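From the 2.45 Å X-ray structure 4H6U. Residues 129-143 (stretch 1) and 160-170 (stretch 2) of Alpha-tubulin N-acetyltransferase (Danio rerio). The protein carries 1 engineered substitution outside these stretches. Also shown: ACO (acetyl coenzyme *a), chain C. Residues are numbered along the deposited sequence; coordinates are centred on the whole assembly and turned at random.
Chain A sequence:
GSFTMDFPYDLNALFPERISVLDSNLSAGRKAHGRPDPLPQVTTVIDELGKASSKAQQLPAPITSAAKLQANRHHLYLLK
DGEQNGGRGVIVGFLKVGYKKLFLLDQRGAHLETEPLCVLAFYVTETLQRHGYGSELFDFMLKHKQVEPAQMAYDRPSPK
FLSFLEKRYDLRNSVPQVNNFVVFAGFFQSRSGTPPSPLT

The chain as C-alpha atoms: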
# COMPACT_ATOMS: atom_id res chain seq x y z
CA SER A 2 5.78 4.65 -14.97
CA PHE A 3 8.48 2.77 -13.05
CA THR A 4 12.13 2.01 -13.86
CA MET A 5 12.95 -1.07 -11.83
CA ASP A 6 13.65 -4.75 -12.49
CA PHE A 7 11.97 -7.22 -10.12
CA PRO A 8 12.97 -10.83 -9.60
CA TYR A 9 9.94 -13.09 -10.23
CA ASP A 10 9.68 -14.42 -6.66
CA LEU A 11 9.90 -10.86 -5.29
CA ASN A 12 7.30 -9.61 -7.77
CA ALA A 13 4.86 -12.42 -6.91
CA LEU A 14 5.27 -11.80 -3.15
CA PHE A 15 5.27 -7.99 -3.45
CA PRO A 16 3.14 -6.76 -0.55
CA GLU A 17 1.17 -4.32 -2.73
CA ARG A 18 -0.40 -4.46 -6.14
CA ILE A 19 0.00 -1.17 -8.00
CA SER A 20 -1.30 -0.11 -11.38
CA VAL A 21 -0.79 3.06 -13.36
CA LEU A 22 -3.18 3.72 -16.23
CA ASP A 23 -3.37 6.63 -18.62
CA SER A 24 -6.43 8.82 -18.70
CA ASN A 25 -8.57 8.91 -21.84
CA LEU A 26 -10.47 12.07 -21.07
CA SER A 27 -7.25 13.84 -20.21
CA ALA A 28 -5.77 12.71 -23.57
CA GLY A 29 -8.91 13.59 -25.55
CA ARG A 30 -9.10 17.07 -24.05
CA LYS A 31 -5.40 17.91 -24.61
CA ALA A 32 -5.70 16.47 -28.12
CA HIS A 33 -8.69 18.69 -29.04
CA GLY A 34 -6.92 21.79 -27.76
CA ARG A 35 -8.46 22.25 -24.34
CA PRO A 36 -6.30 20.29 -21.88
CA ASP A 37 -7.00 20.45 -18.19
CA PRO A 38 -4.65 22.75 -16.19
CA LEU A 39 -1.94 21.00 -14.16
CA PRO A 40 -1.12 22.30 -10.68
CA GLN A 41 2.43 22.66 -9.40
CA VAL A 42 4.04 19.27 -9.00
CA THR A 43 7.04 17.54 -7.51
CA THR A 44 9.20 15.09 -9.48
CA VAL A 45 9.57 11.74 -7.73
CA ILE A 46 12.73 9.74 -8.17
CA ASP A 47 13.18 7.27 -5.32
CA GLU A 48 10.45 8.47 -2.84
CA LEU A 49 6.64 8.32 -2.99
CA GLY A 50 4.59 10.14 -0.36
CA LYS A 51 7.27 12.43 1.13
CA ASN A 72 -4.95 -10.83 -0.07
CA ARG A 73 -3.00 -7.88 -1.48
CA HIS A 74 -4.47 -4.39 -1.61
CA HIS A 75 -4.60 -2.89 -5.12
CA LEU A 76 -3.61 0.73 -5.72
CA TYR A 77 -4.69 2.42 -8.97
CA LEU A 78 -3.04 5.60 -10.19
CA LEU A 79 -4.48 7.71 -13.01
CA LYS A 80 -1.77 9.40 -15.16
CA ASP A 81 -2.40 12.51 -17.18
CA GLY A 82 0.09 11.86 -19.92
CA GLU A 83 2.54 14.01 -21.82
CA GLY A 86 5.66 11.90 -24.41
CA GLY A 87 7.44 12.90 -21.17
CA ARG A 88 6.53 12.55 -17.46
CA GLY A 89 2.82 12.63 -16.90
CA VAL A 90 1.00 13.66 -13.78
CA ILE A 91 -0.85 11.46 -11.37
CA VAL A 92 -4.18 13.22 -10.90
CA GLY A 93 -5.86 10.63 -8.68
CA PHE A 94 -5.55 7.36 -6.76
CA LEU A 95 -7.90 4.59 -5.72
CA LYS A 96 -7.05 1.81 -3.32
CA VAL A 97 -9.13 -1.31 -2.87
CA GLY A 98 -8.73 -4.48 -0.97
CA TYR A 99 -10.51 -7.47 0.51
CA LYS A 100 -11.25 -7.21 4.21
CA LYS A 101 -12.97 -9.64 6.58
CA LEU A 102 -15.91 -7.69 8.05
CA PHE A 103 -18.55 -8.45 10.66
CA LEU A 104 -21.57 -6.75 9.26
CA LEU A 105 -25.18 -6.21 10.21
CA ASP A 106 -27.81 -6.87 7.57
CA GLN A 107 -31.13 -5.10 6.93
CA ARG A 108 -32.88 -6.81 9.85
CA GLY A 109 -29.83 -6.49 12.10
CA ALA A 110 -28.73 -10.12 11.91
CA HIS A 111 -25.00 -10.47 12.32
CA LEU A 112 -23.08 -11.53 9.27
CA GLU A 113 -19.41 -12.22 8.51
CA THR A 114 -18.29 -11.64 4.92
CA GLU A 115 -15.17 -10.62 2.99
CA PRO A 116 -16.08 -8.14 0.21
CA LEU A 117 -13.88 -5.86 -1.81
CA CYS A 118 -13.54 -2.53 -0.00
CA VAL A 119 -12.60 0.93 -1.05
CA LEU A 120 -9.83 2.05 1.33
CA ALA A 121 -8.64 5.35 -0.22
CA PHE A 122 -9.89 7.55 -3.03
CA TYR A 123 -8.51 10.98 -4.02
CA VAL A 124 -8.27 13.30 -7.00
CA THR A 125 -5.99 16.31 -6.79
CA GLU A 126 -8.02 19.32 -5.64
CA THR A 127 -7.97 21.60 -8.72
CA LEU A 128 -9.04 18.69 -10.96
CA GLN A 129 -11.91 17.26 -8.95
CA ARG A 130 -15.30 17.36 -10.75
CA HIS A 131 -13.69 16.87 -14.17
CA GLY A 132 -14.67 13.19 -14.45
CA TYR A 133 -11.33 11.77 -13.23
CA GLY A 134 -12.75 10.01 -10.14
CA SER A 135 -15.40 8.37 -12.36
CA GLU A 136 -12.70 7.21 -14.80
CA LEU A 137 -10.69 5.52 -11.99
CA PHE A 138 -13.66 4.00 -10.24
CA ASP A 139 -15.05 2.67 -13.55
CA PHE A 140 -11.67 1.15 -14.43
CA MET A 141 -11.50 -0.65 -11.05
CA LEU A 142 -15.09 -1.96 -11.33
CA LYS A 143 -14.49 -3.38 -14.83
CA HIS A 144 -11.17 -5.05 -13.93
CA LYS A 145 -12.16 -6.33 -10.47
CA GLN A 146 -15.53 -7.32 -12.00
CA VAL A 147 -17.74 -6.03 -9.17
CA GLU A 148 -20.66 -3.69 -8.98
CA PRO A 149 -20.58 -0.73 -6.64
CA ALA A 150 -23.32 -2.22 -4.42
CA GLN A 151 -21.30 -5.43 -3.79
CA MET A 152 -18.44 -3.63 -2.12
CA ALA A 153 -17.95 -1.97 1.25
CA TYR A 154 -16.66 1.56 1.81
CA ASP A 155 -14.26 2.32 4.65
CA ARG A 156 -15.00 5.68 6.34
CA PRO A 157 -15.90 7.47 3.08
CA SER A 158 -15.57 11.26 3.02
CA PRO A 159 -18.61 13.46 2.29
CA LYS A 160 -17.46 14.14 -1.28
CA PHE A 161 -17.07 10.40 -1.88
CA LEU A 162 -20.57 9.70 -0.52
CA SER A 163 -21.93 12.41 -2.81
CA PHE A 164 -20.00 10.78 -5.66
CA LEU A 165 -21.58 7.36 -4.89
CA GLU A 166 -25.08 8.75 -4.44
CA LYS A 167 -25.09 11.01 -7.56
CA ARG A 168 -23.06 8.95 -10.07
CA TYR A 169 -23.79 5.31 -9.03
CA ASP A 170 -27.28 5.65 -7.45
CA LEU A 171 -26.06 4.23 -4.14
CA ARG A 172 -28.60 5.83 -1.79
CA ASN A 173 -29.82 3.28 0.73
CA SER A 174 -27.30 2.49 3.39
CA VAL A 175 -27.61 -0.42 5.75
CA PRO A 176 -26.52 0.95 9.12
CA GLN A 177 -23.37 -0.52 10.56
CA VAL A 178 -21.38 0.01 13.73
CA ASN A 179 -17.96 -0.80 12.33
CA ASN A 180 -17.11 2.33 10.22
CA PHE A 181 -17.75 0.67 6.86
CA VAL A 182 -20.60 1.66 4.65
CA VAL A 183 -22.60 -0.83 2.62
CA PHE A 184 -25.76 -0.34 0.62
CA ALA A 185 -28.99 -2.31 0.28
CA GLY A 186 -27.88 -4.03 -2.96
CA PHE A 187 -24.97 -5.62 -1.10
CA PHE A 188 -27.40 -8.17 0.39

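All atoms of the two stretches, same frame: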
# COMPACT_ATOMS: atom_id res chain seq x y z
N GLN A 129 -10.69 17.94 -9.35
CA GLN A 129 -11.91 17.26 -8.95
C GLN A 129 -13.06 17.77 -9.83
O GLN A 129 -12.98 18.86 -10.38
CB GLN A 129 -12.19 17.51 -7.46
CG GLN A 129 -11.50 16.54 -6.52
CD GLN A 129 -11.31 17.09 -5.09
OE1 GLN A 129 -12.13 17.85 -4.60
NE2 GLN A 129 -10.23 16.68 -4.42
N ARG A 130 -14.10 16.97 -9.98
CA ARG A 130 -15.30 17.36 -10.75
C ARG A 130 -15.00 17.58 -12.23
O ARG A 130 -15.64 18.41 -12.87
CB ARG A 130 -15.92 18.62 -10.15
CG ARG A 130 -16.78 18.33 -8.92
CD ARG A 130 -17.74 19.47 -8.63
NE ARG A 130 -19.00 18.98 -8.07
CZ ARG A 130 -19.70 19.57 -7.10
NH1 ARG A 130 -19.31 20.70 -6.53
NH2 ARG A 130 -20.83 19.01 -6.69
N HIS A 131 -14.01 16.86 -12.75
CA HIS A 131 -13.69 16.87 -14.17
C HIS A 131 -13.90 15.47 -14.79
O HIS A 131 -13.61 15.25 -15.94
CB HIS A 131 -12.26 17.31 -14.39
CG HIS A 131 -12.03 18.77 -14.15
ND1 HIS A 131 -12.22 19.37 -12.92
CD2 HIS A 131 -11.63 19.76 -14.99
CE1 HIS A 131 -11.93 20.66 -13.01
NE2 HIS A 131 -11.58 20.92 -14.26
N GLY A 132 -14.34 14.52 -13.98
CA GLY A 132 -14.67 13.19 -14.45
C GLY A 132 -13.59 12.17 -14.14
O GLY A 132 -13.75 10.99 -14.46
N TYR A 133 -12.50 12.61 -13.51
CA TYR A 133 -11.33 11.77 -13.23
C TYR A 133 -11.65 10.66 -12.22
O TYR A 133 -11.33 9.50 -12.44
CB TYR A 133 -10.15 12.64 -12.76
CG TYR A 133 -9.50 13.42 -13.87
CD1 TYR A 133 -9.03 12.77 -15.00
CD2 TYR A 133 -9.39 14.79 -13.82
CE1 TYR A 133 -8.45 13.48 -16.02
CE2 TYR A 133 -8.83 15.50 -14.86
CZ TYR A 133 -8.36 14.84 -15.96
OH TYR A 133 -7.78 15.51 -17.00
N GLY A 134 -12.35 11.01 -11.14
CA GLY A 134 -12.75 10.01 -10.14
C GLY A 134 -13.57 8.89 -10.81
O GLY A 134 -13.29 7.70 -10.65
N SER A 135 -14.59 9.30 -11.57
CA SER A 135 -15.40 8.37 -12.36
C SER A 135 -14.55 7.47 -13.26
O SER A 135 -14.82 6.27 -13.36
CB SER A 135 -16.38 9.15 -13.25
OG SER A 135 -17.28 9.93 -12.49
N GLU A 136 -13.54 8.04 -13.94
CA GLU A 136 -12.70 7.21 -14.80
C GLU A 136 -11.96 6.15 -13.97
O GLU A 136 -11.94 5.00 -14.35
CB GLU A 136 -11.72 8.07 -15.63
CG GLU A 136 -11.07 7.26 -16.73
CD GLU A 136 -10.17 8.06 -17.66
OE1 GLU A 136 -9.78 9.21 -17.34
OE2 GLU A 136 -9.77 7.50 -18.70
N LEU A 137 -11.37 6.51 -12.83
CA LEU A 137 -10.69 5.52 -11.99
C LEU A 137 -11.60 4.45 -11.44
O LEU A 137 -11.26 3.26 -11.44
CB LEU A 137 -10.03 6.19 -10.79
CG LEU A 137 -8.52 6.29 -10.87
CD1 LEU A 137 -7.97 6.77 -9.54
CD2 LEU A 137 -7.88 4.94 -11.25
N PHE A 138 -12.72 4.90 -10.87
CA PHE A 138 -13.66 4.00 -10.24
C PHE A 138 -14.18 3.02 -11.32
O PHE A 138 -14.13 1.81 -11.14
CB PHE A 138 -14.79 4.81 -9.58
CG PHE A 138 -15.59 4.06 -8.56
CD1 PHE A 138 -15.04 3.65 -7.36
CD2 PHE A 138 -16.93 3.78 -8.81
CE1 PHE A 138 -15.81 2.95 -6.40
CE2 PHE A 138 -17.72 3.10 -7.86
CZ PHE A 138 -17.14 2.68 -6.65
N ASP A 139 -14.60 3.53 -12.45
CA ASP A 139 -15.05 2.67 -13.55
C ASP A 139 -13.97 1.65 -13.97
O ASP A 139 -14.26 0.48 -14.15
CB ASP A 139 -15.48 3.49 -14.77
CG ASP A 139 -16.84 4.17 -14.57
OD1 ASP A 139 -17.53 3.89 -13.56
OD2 ASP A 139 -17.23 4.97 -15.46
N PHE A 140 -12.72 2.08 -14.07
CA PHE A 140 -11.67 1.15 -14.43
C PHE A 140 -11.55 0.01 -13.40
O PHE A 140 -11.44 -1.17 -13.77
CB PHE A 140 -10.34 1.88 -14.60
CG PHE A 140 -9.23 0.99 -15.09
CD1 PHE A 140 -8.96 0.90 -16.44
CD2 PHE A 140 -8.52 0.18 -14.20
CE1 PHE A 140 -7.95 0.05 -16.92
CE2 PHE A 140 -7.52 -0.68 -14.65
CZ PHE A 140 -7.23 -0.76 -16.02
N MET A 141 -11.61 0.35 -12.12
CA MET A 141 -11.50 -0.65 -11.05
C MET A 141 -12.69 -1.63 -11.12
O MET A 141 -12.52 -2.84 -11.08
CB MET A 141 -11.41 0.04 -9.68
CG MET A 141 -11.33 -0.90 -8.46
SD MET A 141 -12.97 -1.41 -7.85
CE MET A 141 -13.66 0.14 -7.34
N LEU A 142 -13.91 -1.11 -11.24
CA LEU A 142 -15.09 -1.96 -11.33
C LEU A 142 -15.00 -2.96 -12.50
O LEU A 142 -15.28 -4.15 -12.33
CB LEU A 142 -16.35 -1.10 -11.47
CG LEU A 142 -16.64 -0.11 -10.32
CD1 LEU A 142 -17.78 0.84 -10.69
CD2 LEU A 142 -16.92 -0.81 -9.00
N LYS A 143 -14.60 -2.50 -13.68
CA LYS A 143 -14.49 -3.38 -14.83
C LYS A 143 -13.48 -4.50 -14.54
O LYS A 143 -13.78 -5.69 -14.75
CB LYS A 143 -14.09 -2.61 -16.12
N LYS A 160 -17.54 14.04 0.17
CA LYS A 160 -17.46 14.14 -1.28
C LYS A 160 -17.55 12.75 -1.94
O LYS A 160 -18.04 12.62 -3.05
CB LYS A 160 -16.18 14.86 -1.73
CG LYS A 160 -16.17 16.33 -1.38
CD LYS A 160 -14.95 17.02 -1.95
CE LYS A 160 -14.82 18.45 -1.47
NZ LYS A 160 -13.97 18.52 -0.23
N PHE A 161 -17.01 11.73 -1.29
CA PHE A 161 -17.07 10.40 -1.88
C PHE A 161 -18.51 9.83 -1.79
O PHE A 161 -19.00 9.17 -2.72
CB PHE A 161 -16.06 9.47 -1.19
CG PHE A 161 -15.91 8.11 -1.84
CD1 PHE A 161 -16.35 7.86 -3.13
CD2 PHE A 161 -15.33 7.06 -1.14
CE1 PHE A 161 -16.22 6.63 -3.70
CE2 PHE A 161 -15.19 5.81 -1.70
CZ PHE A 161 -15.64 5.59 -3.00
N LEU A 162 -19.20 10.14 -0.70
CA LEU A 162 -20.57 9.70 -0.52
C LEU A 162 -21.43 10.32 -1.61
O LEU A 162 -22.21 9.64 -2.26
CB LEU A 162 -21.10 10.05 0.89
CG LEU A 162 -20.59 9.14 2.00
CD1 LEU A 162 -21.00 9.66 3.37
CD2 LEU A 162 -21.11 7.75 1.81
N SER A 163 -21.28 11.64 -1.76
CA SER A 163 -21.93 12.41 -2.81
C SER A 163 -21.71 11.77 -4.18
O SER A 163 -22.65 11.60 -4.97
CB SER A 163 -21.38 13.84 -2.81
OG SER A 163 -21.95 14.63 -3.82
N PHE A 164 -20.44 11.41 -4.42
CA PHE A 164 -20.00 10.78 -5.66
C PHE A 164 -20.80 9.49 -5.89
O PHE A 164 -21.46 9.33 -6.94
CB PHE A 164 -18.48 10.52 -5.55
CG PHE A 164 -17.89 9.65 -6.63
CD1 PHE A 164 -17.74 8.29 -6.43
CD2 PHE A 164 -17.41 10.21 -7.82
CE1 PHE A 164 -17.18 7.47 -7.39
CE2 PHE A 164 -16.85 9.41 -8.82
CZ PHE A 164 -16.72 8.02 -8.61
N LEU A 165 -20.82 8.62 -4.87
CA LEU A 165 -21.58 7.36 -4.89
C LEU A 165 -23.09 7.54 -5.08
O LEU A 165 -23.73 6.87 -5.90
CB LEU A 165 -21.31 6.56 -3.59
CG LEU A 165 -19.85 6.09 -3.48
CD1 LEU A 165 -19.52 5.54 -2.11
CD2 LEU A 165 -19.53 5.04 -4.57
N GLU A 166 -23.65 8.51 -4.38
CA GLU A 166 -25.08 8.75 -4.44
C GLU A 166 -25.51 9.32 -5.81
O GLU A 166 -26.51 8.87 -6.38
CB GLU A 166 -25.51 9.67 -3.28
CG GLU A 166 -25.05 9.15 -1.86
CD GLU A 166 -25.22 10.16 -0.70
OE1 GLU A 166 -25.08 11.38 -0.91
OE2 GLU A 166 -25.50 9.73 0.44
N LYS A 167 -24.75 10.29 -6.32
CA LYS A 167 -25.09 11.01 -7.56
C LYS A 167 -24.70 10.26 -8.84
O LYS A 167 -25.44 10.28 -9.80
CB LYS A 167 -24.45 12.39 -7.53
CG LYS A 167 -25.06 13.25 -6.46
CD LYS A 167 -24.33 14.56 -6.23
CE LYS A 167 -24.93 15.68 -7.02
NZ LYS A 167 -24.48 16.98 -6.49
N ARG A 168 -23.55 9.58 -8.84
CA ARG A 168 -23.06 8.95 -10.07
C ARG A 168 -23.36 7.45 -10.18
O ARG A 168 -23.43 6.92 -11.30
CB ARG A 168 -21.57 9.24 -10.24
CG ARG A 168 -21.26 10.74 -10.38
CD ARG A 168 -21.53 11.24 -11.83
NE ARG A 168 -21.41 12.69 -11.91
CZ ARG A 168 -20.51 13.36 -12.62
NH1 ARG A 168 -19.61 12.72 -13.36
NH2 ARG A 168 -20.51 14.70 -12.58
N TYR A 169 -23.55 6.77 -9.04
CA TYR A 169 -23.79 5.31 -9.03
C TYR A 169 -25.13 4.91 -8.39
O TYR A 169 -25.40 3.73 -8.20
CB TYR A 169 -22.58 4.57 -8.40
CG TYR A 169 -21.32 4.84 -9.22
CD1 TYR A 169 -20.93 3.99 -10.24
CD2 TYR A 169 -20.60 6.00 -9.04
CE1 TYR A 169 -19.83 4.26 -11.02
CE2 TYR A 169 -19.50 6.28 -9.80
CZ TYR A 169 -19.12 5.42 -10.79
OH TYR A 169 -18.01 5.73 -11.56
N ASP A 170 -25.97 5.89 -8.05
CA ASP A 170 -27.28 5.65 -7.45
C ASP A 170 -27.25 4.80 -6.16
O ASP A 170 -28.19 4.05 -5.87
CB ASP A 170 -28.20 5.01 -8.47
CG ASP A 170 -28.48 5.93 -9.60
OD1 ASP A 170 -28.24 7.14 -9.39
OD2 ASP A 170 -28.91 5.47 -10.69
N1A ACO C . -18.65 18.55 -3.26
C2A ACO C . -19.60 17.57 -3.46
N3A ACO C . -19.51 16.53 -4.26
C4A ACO C . -18.34 16.46 -5.03
C5A ACO C . -17.30 17.41 -4.95
C6A ACO C . -17.51 18.48 -4.01
N6A ACO C . -16.62 19.49 -3.80
N7A ACO C . -16.27 17.03 -5.86
C8A ACO C . -16.72 15.88 -6.48
N9A ACO C . -17.99 15.53 -5.98
C1B ACO C . -18.89 14.45 -6.28
C2B ACO C . -20.27 14.91 -6.72
O2B ACO C . -21.23 13.90 -6.62
C3B ACO C . -19.93 15.13 -8.26
O3B ACO C . -20.99 15.14 -9.03
P3B ACO C . -21.63 16.82 -9.39
O7A ACO C . -22.72 16.34 -10.30
O8A ACO C . -22.03 17.22 -7.99
O9A ACO C . -20.45 17.51 -9.98
C4B ACO C . -19.06 13.95 -8.55
O4B ACO C . -18.34 13.65 -7.30
C5B ACO C . -18.12 14.30 -9.71
O5B ACO C . -17.72 13.20 -10.44
P1A ACO C . -16.09 13.08 -10.80
O1A ACO C . -16.00 11.83 -11.59
O2A ACO C . -15.57 14.42 -11.30
O3A ACO C . -15.39 12.77 -9.33
P2A ACO C . -14.03 13.42 -8.90
O4A ACO C . -12.89 13.14 -9.82
O5A ACO C . -14.12 14.74 -8.22
O6A ACO C . -13.53 12.26 -7.56
CBP ACO C . -13.57 12.08 -5.21
CCP ACO C . -14.37 12.03 -6.50
CDP ACO C . -14.45 11.85 -3.97
CEP ACO C . -12.41 11.03 -5.25
CAP ACO C . -12.93 13.50 -5.17
OAP ACO C . -13.86 14.56 -5.13
C9P ACO C . -11.78 13.62 -4.12
O9P ACO C . -10.72 13.12 -4.38
N8P ACO C . -11.75 14.16 -2.88
C7P ACO C . -12.70 14.82 -2.12
C6P ACO C . -12.30 14.83 -0.56
C5P ACO C . -11.65 13.52 0.04
O5P ACO C . -10.82 13.58 0.97
N4P ACO C . -12.03 12.25 -0.48
C3P ACO C . -11.53 10.88 -0.00
C2P ACO C . -12.50 9.63 -0.07
S1P ACO C . -12.93 8.58 1.51
C ACO C . -12.05 7.02 1.31
O ACO C . -11.12 7.03 0.59
CH3 ACO C . -12.87 5.75 1.37

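The two stretches meet as a pair of steeply crossed helices, 133-143 and 160-168, whose N-to-C directions differ by 72° and whose axes come no closer than 11.8 Å. At that separation the backbones do not touch; S135 and R168, whose CA atoms lie 8.0 Å apart, mark one close passage, and side chains fill the space between. Acetyl coenzyme A lies across the first turn of the earlier helix and is shared by both stretches. Between them the two stretches bury 443 Å², nearly half of it on F138, Y169 and F164.

F138 covers the largest area. Its CA-to-CB bond points toward the second stretch, and chi1 in the t well carries the ring in among F161, F164, L165 and Y169. Two edge-to-face aromatic pairs hold it there. F164 turns its edge to the face of F138, with centroids 5.5 Å apart and planes at 86°, while F138 turns its own edge to the face of Y169, with centroids 4.9 Å apart and planes at 72°. Such arrangements set the slightly positive ring hydrogens of one partner against the pi cloud of the next. The second pair is tight, with F138 CD2 3.4 Å from Y169 CZ. Apolar contacts complete the surroundings: F138 CZ lies 4.0 Å from L165 CD2, and F138 CE1 lies 4.3 Å from F161 CZ.

Y169, the first residue to leave helical geometry after the second helix, combines this packing with the one hydrogen bond between the stretches. Its hydroxyl OH donates to D139 OD1 at 2.8 Å, with the carboxylate oxygen near the plane of the ring, so the phenol satisfies its polar end while its face remains available to F138. One turn beyond F138, L142 CD1 adds an apolar contact with Y169 CE1 at 4.0 Å.

F164 also reaches the start of the first helix, its CE2 lying 3.6 Å from S135 N. G134 leaves room here: a CB at this position would come within 2.2 Å of ACO O6A. The amides of G134 and S135 donate to the cofactor's phosphate oxygens, G134 N to O4A at 2.6 Å and S135 N to O1A at 2.9 Å.

At the periphery, R130 NH2 and K167 NZ approach to 4.2 Å despite their like charges. Both donate to the same phosphate oxygen, ACO O8A, at 2.5 Å from R130 NH2 and 2.9 Å from K167 NZ; the negative phosphate offsets their repulsion and bridges the two stretches.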